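Local coordinates for enoyl-CoA hydratase/isomerase family protein (PDB 3OT6) that probably acts on acyl-CoA thioesters as a hydratase or isomerase of the crotonase superfamily, at residues V33-N38 with V80-T85. Residues are numbered along the deposited sequence; the frame is centred on the assembly and turned at random.
Sequences VIIAFN and VAQGST
Ile34 lays its CD1 methyl against the backbone of Gly83, and its side chain is the main apolar link between two near-parallel helix segments of the crotonase fold. Helices 31-46 and 73-91 run in the same general direction, their local axes inclined by 26° and 10.2 Å apart at closest approach. The methyl meets bare backbone at Gly83, where Ile34 CD1 comes within 3.6 Å of Gly83 N. Two torsions send it there: CG1 stands anti to the carbonyl carbon (chi1 -64°), and the extended second torsion (chi2 166°) carries the methyl straight on to the other helix. The same Ile34 CD1 also meets Gln82 CB at 3.8 Å. The other branch, CG2, lies anti to the backbone N and touches the start of the Gln82 side chain as well. Gln82 carries on beyond CG as an extended chain that passes over Ile34 at a slant, toward the more open side where Ile35 sits. Leu79 and Ile29 also touch Ile34, and Leu86, further along helix 73-91, packs on Phe37 and Asn38.

No direct hydrogen bond joins the two segments; a water does the polar work. Asn38 points its side chain across the groove, and its carboxamide is held from both ends, since OD1 is also hydrogen-bonded. The water accepts from Asn38 ND2 at 3.1 Å and donates to the backbone oxygen Gln82 O at 2.9 Å, which belongs to the same Gln82-Gly83 peptide whose nitrogen faces the Ile34 methyl.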
# COMPACT_ATOMS: atom_id res chain seq x y z
N VAL A 33 8.67 -8.19 -6.91
CA VAL A 33 8.43 -7.03 -6.06
C VAL A 33 7.93 -7.43 -4.69
O VAL A 33 8.42 -6.92 -3.71
CB VAL A 33 7.54 -5.99 -6.71
CG1 VAL A 33 7.09 -4.96 -5.72
CG2 VAL A 33 8.32 -5.28 -7.84
N ILE A 34 7.05 -8.41 -4.61
CA ILE A 34 6.48 -8.79 -3.32
C ILE A 34 7.51 -9.51 -2.44
O ILE A 34 7.55 -9.30 -1.23
CB ILE A 34 5.20 -9.63 -3.52
CG1 ILE A 34 4.14 -8.75 -4.21
CG2 ILE A 34 4.70 -10.18 -2.18
CD1 ILE A 34 2.99 -9.52 -4.74
N ILE A 35 8.31 -10.36 -3.07
CA ILE A 35 9.40 -11.03 -2.42
C ILE A 35 10.41 -9.97 -1.89
O ILE A 35 10.84 -10.01 -0.73
CB ILE A 35 10.08 -11.99 -3.36
CG1 ILE A 35 9.15 -13.19 -3.64
CG2 ILE A 35 11.34 -12.49 -2.68
CD1 ILE A 35 9.64 -14.09 -4.72
N ALA A 36 10.75 -9.01 -2.73
CA ALA A 36 11.63 -7.94 -2.30
C ALA A 36 11.03 -7.29 -1.10
O ALA A 36 11.74 -7.10 -0.13
CB ALA A 36 11.88 -6.92 -3.42
N PHE A 37 9.72 -6.95 -1.14
CA PHE A 37 9.01 -6.24 -0.05
C PHE A 37 9.04 -7.04 1.24
O PHE A 37 9.32 -6.50 2.28
CB PHE A 37 7.53 -5.93 -0.41
CG PHE A 37 7.28 -4.53 -0.79
CD1 PHE A 37 6.82 -4.22 -2.07
CD2 PHE A 37 7.51 -3.50 0.13
CE1 PHE A 37 6.63 -2.89 -2.46
CE2 PHE A 37 7.33 -2.19 -0.22
CZ PHE A 37 6.89 -1.86 -1.53
N ASN A 38 8.72 -8.32 1.18
CA ASN A 38 8.81 -9.16 2.35
C ASN A 38 10.23 -9.19 2.96
O ASN A 38 10.36 -9.19 4.21
CB ASN A 38 8.31 -10.55 2.04
CG ASN A 38 6.78 -10.58 1.88
OD1 ASN A 38 6.05 -10.13 2.79
ND2 ASN A 38 6.29 -11.09 0.74
N VAL A 80 -2.21 -12.34 -6.79
CA VAL A 80 -3.09 -11.52 -5.99
C VAL A 80 -3.06 -12.04 -4.59
O VAL A 80 -3.12 -11.24 -3.64
CB VAL A 80 -4.53 -11.51 -6.55
CG1 VAL A 80 -5.61 -11.05 -5.44
CG2 VAL A 80 -4.52 -10.75 -7.85
N ALA A 81 -2.96 -13.35 -4.41
CA ALA A 81 -2.85 -13.90 -3.02
C ALA A 81 -1.61 -13.35 -2.27
O ALA A 81 -1.67 -13.02 -1.05
CB ALA A 81 -2.90 -15.45 -2.98
N GLN A 82 -0.50 -13.20 -3.00
CA GLN A 82 0.75 -12.75 -2.37
C GLN A 82 0.61 -11.29 -2.05
O GLN A 82 1.05 -10.81 -1.02
CB GLN A 82 1.91 -12.88 -3.33
CG GLN A 82 2.52 -14.20 -3.65
CD GLN A 82 3.65 -13.93 -4.78
OE1 GLN A 82 3.36 -14.05 -5.99
NE2 GLN A 82 4.91 -13.49 -4.36
N GLY A 83 -0.00 -10.54 -2.96
CA GLY A 83 -0.10 -9.13 -2.79
C GLY A 83 -1.07 -8.78 -1.65
O GLY A 83 -0.82 -7.80 -0.90
N SER A 84 -2.19 -9.51 -1.56
CA SER A 84 -3.12 -9.36 -0.45
C SER A 84 -2.50 -9.78 0.90
O SER A 84 -2.78 -9.13 1.94
CB SER A 84 -4.34 -10.23 -0.69
OG SER A 84 -4.97 -9.80 -1.87
N THR A 85 -1.71 -10.89 0.89
CA THR A 85 -0.97 -11.38 2.06
C THR A 85 0.00 -10.27 2.52
O THR A 85 0.11 -10.00 3.75
CB THR A 85 -0.19 -12.69 1.71
OG1 THR A 85 -1.11 -13.79 1.45
CG2 THR A 85 0.77 -13.07 2.81
O HOH W 1 3.21 -11.67 0.64